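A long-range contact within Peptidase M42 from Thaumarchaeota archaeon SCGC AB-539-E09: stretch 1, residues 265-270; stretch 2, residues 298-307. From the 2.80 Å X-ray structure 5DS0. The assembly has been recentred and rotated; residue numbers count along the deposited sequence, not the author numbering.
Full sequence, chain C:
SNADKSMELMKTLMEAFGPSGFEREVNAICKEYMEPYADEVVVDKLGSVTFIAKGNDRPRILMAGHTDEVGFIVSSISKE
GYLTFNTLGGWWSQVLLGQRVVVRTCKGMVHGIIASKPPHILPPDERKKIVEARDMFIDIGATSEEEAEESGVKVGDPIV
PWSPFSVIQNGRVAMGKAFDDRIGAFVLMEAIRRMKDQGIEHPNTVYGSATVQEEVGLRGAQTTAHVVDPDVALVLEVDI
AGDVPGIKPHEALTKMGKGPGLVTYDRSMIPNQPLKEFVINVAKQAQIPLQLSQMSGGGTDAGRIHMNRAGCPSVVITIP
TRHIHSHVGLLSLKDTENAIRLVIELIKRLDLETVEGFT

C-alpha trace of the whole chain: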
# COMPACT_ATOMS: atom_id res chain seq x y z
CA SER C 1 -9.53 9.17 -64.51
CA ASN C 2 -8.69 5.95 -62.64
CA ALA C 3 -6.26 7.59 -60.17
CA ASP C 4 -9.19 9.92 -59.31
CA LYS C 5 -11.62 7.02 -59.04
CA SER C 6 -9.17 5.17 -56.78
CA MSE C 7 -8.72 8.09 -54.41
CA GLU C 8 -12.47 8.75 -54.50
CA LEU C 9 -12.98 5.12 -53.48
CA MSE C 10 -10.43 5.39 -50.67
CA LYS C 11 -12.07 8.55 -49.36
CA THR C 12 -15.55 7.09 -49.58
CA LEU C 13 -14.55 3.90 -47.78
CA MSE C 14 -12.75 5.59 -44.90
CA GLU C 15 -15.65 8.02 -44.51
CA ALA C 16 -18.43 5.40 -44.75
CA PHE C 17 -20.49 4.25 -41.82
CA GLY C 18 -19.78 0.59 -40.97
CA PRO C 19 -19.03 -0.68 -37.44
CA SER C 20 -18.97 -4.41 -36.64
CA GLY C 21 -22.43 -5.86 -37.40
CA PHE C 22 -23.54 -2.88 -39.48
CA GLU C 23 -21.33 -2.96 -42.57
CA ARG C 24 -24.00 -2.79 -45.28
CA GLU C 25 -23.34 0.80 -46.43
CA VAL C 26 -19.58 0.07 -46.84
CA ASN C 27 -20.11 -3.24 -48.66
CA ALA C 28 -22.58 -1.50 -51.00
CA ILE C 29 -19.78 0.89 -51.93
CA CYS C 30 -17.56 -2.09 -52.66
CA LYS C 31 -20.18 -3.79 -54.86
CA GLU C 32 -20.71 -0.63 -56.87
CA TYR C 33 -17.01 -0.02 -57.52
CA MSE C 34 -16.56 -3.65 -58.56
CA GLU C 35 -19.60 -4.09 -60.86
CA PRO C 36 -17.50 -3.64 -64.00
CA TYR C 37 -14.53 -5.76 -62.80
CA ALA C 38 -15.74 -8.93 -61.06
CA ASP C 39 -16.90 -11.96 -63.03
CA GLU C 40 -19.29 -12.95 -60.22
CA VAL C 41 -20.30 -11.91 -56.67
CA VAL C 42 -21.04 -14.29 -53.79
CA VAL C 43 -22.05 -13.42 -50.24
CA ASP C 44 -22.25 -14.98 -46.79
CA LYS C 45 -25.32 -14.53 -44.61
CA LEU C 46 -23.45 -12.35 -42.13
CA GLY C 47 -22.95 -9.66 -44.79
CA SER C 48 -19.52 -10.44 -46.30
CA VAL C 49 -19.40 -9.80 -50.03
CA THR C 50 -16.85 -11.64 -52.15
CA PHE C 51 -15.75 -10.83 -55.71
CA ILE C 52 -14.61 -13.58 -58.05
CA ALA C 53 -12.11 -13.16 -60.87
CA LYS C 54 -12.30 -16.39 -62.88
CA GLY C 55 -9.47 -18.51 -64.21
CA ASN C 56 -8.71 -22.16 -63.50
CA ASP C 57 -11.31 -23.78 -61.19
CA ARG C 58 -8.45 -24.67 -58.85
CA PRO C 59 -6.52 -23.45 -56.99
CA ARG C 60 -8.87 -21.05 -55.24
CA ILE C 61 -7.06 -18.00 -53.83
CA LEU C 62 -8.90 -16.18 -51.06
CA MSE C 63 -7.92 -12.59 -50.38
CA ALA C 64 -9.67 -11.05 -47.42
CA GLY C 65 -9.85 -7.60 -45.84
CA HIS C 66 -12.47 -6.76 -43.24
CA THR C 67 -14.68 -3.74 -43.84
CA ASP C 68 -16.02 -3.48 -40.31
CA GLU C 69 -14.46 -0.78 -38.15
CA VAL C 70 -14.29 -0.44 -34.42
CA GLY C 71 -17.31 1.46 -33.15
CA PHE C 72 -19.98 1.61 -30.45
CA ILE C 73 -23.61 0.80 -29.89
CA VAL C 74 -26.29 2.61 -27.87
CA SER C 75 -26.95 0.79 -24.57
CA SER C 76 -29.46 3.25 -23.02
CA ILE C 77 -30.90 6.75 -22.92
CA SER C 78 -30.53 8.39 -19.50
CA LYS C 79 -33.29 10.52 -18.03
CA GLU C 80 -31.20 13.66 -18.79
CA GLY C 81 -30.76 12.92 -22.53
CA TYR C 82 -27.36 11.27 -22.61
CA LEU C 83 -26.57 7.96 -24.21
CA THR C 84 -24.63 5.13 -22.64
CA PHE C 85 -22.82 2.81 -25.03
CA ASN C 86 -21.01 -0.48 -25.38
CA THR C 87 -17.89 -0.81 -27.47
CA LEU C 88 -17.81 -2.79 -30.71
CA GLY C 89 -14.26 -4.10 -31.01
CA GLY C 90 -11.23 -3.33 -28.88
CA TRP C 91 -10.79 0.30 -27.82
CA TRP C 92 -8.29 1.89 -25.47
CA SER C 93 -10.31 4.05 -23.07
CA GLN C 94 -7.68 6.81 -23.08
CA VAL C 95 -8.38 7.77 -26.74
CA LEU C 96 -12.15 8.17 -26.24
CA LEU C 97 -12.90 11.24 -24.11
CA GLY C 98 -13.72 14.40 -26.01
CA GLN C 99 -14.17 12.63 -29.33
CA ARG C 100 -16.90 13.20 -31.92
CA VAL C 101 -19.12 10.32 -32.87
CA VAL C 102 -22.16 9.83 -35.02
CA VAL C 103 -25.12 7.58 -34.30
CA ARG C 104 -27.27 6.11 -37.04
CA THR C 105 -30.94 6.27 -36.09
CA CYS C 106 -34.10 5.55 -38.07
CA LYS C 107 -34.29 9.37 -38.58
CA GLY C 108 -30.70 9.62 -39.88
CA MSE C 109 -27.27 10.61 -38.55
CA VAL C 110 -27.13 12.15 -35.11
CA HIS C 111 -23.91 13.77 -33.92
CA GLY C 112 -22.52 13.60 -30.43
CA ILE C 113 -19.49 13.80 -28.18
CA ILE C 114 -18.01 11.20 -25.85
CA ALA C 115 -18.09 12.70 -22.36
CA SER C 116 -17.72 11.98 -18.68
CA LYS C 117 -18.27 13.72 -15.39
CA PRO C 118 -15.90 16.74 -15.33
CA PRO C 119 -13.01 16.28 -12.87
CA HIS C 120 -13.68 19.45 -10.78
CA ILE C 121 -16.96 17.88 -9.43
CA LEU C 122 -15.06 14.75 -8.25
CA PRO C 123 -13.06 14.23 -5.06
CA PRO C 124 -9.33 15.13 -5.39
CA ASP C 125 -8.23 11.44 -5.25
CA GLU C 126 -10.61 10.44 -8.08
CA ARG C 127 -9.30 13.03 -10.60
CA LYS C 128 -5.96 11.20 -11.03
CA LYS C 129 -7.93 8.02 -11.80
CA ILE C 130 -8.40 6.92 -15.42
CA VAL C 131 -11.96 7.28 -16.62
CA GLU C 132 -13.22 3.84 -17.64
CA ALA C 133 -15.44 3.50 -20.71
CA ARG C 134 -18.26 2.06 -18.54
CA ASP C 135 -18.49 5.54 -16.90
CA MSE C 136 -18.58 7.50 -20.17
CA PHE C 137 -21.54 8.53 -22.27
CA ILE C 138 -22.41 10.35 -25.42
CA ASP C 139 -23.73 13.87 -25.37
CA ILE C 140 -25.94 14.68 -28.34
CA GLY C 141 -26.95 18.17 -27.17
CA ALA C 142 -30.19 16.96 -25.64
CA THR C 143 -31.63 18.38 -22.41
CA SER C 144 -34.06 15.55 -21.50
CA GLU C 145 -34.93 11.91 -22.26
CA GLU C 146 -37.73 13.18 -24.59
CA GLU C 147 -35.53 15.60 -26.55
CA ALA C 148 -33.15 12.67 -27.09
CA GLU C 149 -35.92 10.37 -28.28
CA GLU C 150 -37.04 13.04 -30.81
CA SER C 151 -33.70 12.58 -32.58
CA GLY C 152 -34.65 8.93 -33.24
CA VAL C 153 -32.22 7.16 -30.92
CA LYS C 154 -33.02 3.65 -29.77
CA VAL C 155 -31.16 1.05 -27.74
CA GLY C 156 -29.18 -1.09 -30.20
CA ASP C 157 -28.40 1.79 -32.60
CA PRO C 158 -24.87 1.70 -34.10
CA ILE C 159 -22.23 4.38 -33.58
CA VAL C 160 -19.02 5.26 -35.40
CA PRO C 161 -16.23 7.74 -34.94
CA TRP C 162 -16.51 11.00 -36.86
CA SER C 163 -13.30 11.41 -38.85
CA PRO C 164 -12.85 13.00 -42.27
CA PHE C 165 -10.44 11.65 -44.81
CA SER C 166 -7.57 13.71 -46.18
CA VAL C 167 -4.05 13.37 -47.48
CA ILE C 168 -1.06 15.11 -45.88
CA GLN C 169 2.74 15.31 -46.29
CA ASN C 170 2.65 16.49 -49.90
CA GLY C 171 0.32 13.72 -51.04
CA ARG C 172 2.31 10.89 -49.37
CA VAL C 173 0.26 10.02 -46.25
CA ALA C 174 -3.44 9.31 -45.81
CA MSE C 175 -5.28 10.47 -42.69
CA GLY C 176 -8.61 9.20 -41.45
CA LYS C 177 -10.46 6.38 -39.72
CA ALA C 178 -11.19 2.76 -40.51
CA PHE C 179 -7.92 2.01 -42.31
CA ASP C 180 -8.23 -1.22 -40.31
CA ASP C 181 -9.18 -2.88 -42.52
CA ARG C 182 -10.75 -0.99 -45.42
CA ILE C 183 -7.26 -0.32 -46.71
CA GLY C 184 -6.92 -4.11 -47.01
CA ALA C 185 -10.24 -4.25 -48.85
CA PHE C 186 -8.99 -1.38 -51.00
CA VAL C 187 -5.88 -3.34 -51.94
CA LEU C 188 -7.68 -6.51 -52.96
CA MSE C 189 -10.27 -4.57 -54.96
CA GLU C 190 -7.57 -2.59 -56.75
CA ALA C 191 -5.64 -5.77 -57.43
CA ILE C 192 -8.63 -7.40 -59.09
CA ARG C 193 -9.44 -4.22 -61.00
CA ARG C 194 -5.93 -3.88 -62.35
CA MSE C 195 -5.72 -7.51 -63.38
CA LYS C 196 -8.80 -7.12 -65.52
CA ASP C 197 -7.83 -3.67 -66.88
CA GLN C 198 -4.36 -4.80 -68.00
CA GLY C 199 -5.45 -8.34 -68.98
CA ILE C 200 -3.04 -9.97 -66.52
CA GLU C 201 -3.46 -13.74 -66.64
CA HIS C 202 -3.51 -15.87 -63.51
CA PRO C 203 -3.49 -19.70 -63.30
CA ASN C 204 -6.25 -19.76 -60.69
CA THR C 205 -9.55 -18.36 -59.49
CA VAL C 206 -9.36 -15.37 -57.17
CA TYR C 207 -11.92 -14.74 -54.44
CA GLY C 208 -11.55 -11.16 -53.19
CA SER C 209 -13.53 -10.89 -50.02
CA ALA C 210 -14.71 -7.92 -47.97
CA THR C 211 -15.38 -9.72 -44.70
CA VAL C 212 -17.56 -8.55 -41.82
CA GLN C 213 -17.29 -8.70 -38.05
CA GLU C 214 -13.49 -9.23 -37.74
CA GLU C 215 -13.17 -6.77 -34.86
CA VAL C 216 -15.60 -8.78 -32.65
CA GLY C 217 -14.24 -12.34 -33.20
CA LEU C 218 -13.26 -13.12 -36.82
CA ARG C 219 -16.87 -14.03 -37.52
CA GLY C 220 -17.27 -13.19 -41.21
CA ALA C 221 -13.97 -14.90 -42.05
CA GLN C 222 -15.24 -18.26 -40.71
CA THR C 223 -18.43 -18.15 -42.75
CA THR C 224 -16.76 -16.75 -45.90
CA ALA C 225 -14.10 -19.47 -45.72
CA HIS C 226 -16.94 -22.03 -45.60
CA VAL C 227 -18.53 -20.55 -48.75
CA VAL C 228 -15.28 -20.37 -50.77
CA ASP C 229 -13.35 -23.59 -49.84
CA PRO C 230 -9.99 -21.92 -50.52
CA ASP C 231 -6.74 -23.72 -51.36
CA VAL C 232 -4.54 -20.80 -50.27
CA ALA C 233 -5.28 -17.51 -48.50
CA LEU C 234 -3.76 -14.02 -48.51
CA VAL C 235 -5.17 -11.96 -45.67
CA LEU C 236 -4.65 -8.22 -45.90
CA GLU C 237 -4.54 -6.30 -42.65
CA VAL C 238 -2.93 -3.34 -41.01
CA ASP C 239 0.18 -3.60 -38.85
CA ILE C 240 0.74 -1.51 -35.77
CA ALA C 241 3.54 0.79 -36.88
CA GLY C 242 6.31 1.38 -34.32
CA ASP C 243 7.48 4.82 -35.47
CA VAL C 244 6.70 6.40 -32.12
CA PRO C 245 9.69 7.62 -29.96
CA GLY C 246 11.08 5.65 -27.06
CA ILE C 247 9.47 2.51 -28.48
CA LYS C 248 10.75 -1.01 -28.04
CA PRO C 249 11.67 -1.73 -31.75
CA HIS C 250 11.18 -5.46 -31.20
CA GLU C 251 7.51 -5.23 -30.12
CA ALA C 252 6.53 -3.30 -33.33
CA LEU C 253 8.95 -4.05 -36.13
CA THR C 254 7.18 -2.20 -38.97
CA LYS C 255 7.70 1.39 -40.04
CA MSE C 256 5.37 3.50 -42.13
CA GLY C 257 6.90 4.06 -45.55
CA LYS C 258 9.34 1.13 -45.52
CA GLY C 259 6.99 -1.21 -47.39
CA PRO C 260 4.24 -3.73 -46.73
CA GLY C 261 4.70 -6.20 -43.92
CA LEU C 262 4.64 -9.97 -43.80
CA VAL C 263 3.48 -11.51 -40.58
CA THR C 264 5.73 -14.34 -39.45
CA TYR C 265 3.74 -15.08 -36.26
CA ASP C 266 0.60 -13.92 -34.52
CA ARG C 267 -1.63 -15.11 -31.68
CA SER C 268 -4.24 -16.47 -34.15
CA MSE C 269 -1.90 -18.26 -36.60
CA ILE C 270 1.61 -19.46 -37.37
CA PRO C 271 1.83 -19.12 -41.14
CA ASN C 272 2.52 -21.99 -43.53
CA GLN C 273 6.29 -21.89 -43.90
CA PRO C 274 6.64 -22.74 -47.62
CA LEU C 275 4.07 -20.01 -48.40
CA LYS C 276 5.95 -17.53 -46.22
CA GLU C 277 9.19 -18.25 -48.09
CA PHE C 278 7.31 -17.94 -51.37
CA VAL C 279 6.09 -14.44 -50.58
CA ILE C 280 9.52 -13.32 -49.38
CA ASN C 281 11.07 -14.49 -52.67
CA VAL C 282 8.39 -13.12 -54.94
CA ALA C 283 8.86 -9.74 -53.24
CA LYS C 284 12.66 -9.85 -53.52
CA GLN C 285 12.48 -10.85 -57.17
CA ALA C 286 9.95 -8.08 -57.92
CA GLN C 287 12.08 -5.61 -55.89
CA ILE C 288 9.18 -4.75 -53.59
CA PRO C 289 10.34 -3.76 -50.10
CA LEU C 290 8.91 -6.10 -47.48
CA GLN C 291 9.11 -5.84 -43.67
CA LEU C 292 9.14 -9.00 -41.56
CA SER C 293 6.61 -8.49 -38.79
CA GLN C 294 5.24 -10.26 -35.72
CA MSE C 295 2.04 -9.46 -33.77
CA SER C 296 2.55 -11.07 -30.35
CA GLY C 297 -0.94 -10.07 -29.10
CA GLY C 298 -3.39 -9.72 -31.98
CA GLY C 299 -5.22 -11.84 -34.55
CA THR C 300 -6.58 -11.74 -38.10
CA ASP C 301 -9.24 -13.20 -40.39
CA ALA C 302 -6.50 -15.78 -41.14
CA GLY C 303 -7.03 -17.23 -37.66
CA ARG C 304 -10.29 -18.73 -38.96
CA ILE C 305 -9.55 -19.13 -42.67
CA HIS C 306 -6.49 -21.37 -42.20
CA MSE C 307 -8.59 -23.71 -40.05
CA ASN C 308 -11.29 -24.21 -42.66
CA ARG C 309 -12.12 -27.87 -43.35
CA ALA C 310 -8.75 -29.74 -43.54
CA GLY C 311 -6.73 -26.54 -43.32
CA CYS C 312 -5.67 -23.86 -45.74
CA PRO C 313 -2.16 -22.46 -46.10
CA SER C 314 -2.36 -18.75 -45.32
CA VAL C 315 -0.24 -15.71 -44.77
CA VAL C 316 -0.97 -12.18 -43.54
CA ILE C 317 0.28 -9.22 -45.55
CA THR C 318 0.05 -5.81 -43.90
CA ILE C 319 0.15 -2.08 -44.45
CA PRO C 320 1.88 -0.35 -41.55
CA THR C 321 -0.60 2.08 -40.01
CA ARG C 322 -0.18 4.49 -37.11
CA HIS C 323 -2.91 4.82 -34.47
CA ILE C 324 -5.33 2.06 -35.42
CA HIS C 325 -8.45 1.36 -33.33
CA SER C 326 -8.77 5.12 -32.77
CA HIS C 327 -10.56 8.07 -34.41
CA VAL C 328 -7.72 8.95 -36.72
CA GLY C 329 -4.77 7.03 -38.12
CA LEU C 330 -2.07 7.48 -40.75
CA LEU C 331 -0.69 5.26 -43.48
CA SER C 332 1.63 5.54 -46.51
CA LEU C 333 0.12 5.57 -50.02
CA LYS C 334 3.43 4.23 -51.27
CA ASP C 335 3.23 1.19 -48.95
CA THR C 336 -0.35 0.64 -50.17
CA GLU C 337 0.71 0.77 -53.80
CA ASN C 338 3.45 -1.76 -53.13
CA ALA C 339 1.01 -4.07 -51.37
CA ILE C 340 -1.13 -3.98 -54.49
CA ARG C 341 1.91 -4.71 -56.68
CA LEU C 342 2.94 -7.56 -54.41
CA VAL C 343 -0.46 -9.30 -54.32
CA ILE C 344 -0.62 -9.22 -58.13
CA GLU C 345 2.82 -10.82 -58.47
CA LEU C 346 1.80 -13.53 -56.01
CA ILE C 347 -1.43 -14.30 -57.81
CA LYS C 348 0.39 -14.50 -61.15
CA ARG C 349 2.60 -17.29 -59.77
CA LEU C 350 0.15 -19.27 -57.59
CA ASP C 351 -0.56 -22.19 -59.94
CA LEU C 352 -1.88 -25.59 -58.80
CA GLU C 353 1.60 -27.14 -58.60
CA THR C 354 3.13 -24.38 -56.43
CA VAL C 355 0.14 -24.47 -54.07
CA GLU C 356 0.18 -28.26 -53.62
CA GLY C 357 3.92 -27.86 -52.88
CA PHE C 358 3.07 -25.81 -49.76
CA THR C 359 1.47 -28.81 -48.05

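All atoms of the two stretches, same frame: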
# COMPACT_ATOMS: atom_id res chain seq x y z
N TYR C 265 4.39 -14.45 -37.41
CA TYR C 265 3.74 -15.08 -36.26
C TYR C 265 2.72 -14.14 -35.66
O TYR C 265 2.98 -12.96 -35.52
CB TYR C 265 4.74 -15.49 -35.17
CG TYR C 265 4.04 -15.85 -33.89
CD1 TYR C 265 3.36 -17.05 -33.78
CD2 TYR C 265 4.01 -14.98 -32.80
CE1 TYR C 265 2.69 -17.39 -32.62
CE2 TYR C 265 3.33 -15.31 -31.63
CZ TYR C 265 2.68 -16.52 -31.55
OH TYR C 265 1.99 -16.89 -30.43
N ASP C 266 1.55 -14.67 -35.32
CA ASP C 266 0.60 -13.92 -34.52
C ASP C 266 -0.19 -14.88 -33.64
O ASP C 266 -0.10 -16.10 -33.79
CB ASP C 266 -0.27 -12.97 -35.38
CG ASP C 266 -1.37 -13.68 -36.19
OD1 ASP C 266 -2.29 -14.21 -35.55
OD2 ASP C 266 -1.37 -13.66 -37.46
N ARG C 267 -0.91 -14.32 -32.68
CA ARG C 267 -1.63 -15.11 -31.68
C ARG C 267 -2.66 -16.05 -32.32
O ARG C 267 -2.94 -17.11 -31.77
CB ARG C 267 -2.30 -14.15 -30.67
CG ARG C 267 -2.95 -14.80 -29.44
CD ARG C 267 -3.72 -13.80 -28.54
NE ARG C 267 -4.74 -13.11 -29.34
CZ ARG C 267 -5.50 -12.09 -28.93
NH1 ARG C 267 -5.37 -11.59 -27.70
NH2 ARG C 267 -6.40 -11.55 -29.75
N SER C 268 -3.21 -15.68 -33.47
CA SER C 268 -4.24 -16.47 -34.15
C SER C 268 -3.72 -17.49 -35.18
O SER C 268 -4.45 -18.41 -35.56
CB SER C 268 -5.27 -15.54 -34.84
OG SER C 268 -4.77 -14.95 -36.03
N MSE C 269 -2.47 -17.35 -35.61
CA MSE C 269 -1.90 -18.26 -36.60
C MSE C 269 -0.39 -18.18 -36.73
O MSE C 269 0.20 -17.10 -36.71
CB MSE C 269 -2.49 -17.91 -37.96
CG MSE C 269 -1.88 -18.79 -39.06
SE MSE C 269 -2.56 -18.32 -40.84
CE MSE C 269 -1.47 -16.70 -41.18
N ILE C 270 0.23 -19.36 -36.89
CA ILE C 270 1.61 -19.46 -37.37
C ILE C 270 1.56 -19.80 -38.86
O ILE C 270 1.04 -20.85 -39.25
CB ILE C 270 2.37 -20.59 -36.66
CG1 ILE C 270 2.39 -20.34 -35.15
CG2 ILE C 270 3.81 -20.67 -37.19
CD1 ILE C 270 2.25 -21.59 -34.34
N GLY C 298 -2.27 -10.08 -31.13
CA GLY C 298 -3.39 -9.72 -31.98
C GLY C 298 -3.66 -10.84 -32.95
O GLY C 298 -2.82 -11.71 -33.15
N GLY C 299 -4.84 -10.83 -33.56
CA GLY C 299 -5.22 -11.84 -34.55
C GLY C 299 -5.79 -11.25 -35.82
O GLY C 299 -5.98 -10.03 -35.91
N THR C 300 -6.11 -12.12 -36.77
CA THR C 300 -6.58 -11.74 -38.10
C THR C 300 -7.65 -12.69 -38.61
O THR C 300 -7.83 -13.77 -38.06
CB THR C 300 -5.43 -11.77 -39.12
OG1 THR C 300 -4.81 -13.07 -39.10
CG2 THR C 300 -4.40 -10.72 -38.77
N ASP C 301 -8.33 -12.29 -39.69
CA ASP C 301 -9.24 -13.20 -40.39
C ASP C 301 -8.57 -14.56 -40.66
O ASP C 301 -9.25 -15.60 -40.70
CB ASP C 301 -9.68 -12.62 -41.75
CG ASP C 301 -10.68 -11.45 -41.64
OD1 ASP C 301 -11.60 -11.48 -40.77
OD2 ASP C 301 -10.53 -10.51 -42.47
N ALA C 302 -7.25 -14.55 -40.86
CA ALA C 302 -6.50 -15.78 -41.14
C ALA C 302 -6.63 -16.83 -40.03
O ALA C 302 -6.57 -18.03 -40.30
CB ALA C 302 -5.04 -15.48 -41.37
N GLY C 303 -6.82 -16.36 -38.80
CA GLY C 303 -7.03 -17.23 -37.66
C GLY C 303 -8.14 -18.24 -37.87
O GLY C 303 -8.05 -19.35 -37.35
N ARG C 304 -9.17 -17.84 -38.62
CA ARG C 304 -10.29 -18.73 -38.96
C ARG C 304 -10.15 -19.40 -40.32
O ARG C 304 -10.48 -20.57 -40.48
CB ARG C 304 -11.61 -17.97 -38.93
CG ARG C 304 -12.11 -17.63 -37.54
CD ARG C 304 -12.30 -18.82 -36.63
NE ARG C 304 -13.22 -18.44 -35.57
CZ ARG C 304 -12.89 -17.76 -34.47
NH1 ARG C 304 -11.62 -17.42 -34.23
NH2 ARG C 304 -13.84 -17.44 -33.58
N ILE C 305 -9.69 -18.64 -41.31
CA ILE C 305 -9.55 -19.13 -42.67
C ILE C 305 -8.64 -20.35 -42.76
O ILE C 305 -8.99 -21.32 -43.43
CB ILE C 305 -9.02 -18.02 -43.59
CG1 ILE C 305 -10.13 -16.99 -43.85
CG2 ILE C 305 -8.55 -18.60 -44.92
CD1 ILE C 305 -9.63 -15.67 -44.37
N HIS C 306 -7.49 -20.30 -42.07
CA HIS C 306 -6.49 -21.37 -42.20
C HIS C 306 -6.93 -22.66 -41.52
O HIS C 306 -6.30 -23.69 -41.70
CB HIS C 306 -5.10 -20.92 -41.73
CG HIS C 306 -4.82 -21.12 -40.27
ND1 HIS C 306 -5.34 -20.32 -39.28
CD2 HIS C 306 -3.99 -21.99 -39.64
CE1 HIS C 306 -4.88 -20.70 -38.10
NE2 HIS C 306 -4.05 -21.72 -38.29
N MSE C 307 -8.03 -22.59 -40.78
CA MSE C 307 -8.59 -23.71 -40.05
C MSE C 307 -9.81 -24.28 -40.73
O MSE C 307 -10.46 -25.18 -40.20
CB MSE C 307 -9.05 -23.19 -38.69
CG MSE C 307 -8.74 -24.20 -37.61
SE MSE C 307 -7.31 -23.39 -36.57
CE MSE C 307 -8.49 -22.46 -35.27

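This is a small, close-packed contact, 427 Å² counted over both sides, in which a tight turn held by one aspartate meets the loop and a short helix of the second stretch through two hydrogen bonds and a selenium-over-imidazole packing.

The turn is braced by bonds of its own. Asp-266 and Met-269 pair through their backbones, N of Asp-266 to O of Met-269 at 3.1 Å and N of Met-269 to O of Asp-266 at 3.2 Å, while Asp-266 OD1 reaches across the turn to accept from Ser-268 N at 2.7 Å and from Ser-268 OG at 2.6 Å. Because that hydroxyl gives its proton to the carboxylate, its oxygen is free to accept, and Thr-300 N donates to Ser-268 OG at 3.2 Å with a good angle of 152°. One serine thus relays between carboxylate and loop backbone. The other bond, Arg-267 N to Gly-298 O at 3.3 Å, is weak, bent to 132°.

Two glycines permit the closeness. The CA atoms of Ser-268 and Gly-303 lie 4.5 Å apart, and an ideal CB on Gly-303 would stand 2.7 Å from Ser-268 CB, a clash. The same position on Gly-299 would be tight, at 3.0 Å from Ser-268 CB, whereas Gly-298 has room for one. The bare Gly-303 CA also makes a CA-H...O contact with Ser-268 O at 3.5 Å.

Beyond the glycine, selenomethionine Met-269, extended at chi1 and chi2 (both t), lies over one face of His-306: its SE is 3.6 Å from His-306 CG, and its CG sits almost on the ring normal. Its CE meets Ala-302 CB at 3.8 Å. Within its own stretch, His-306 ND1 donates to Ala-302 O at 2.8 Å.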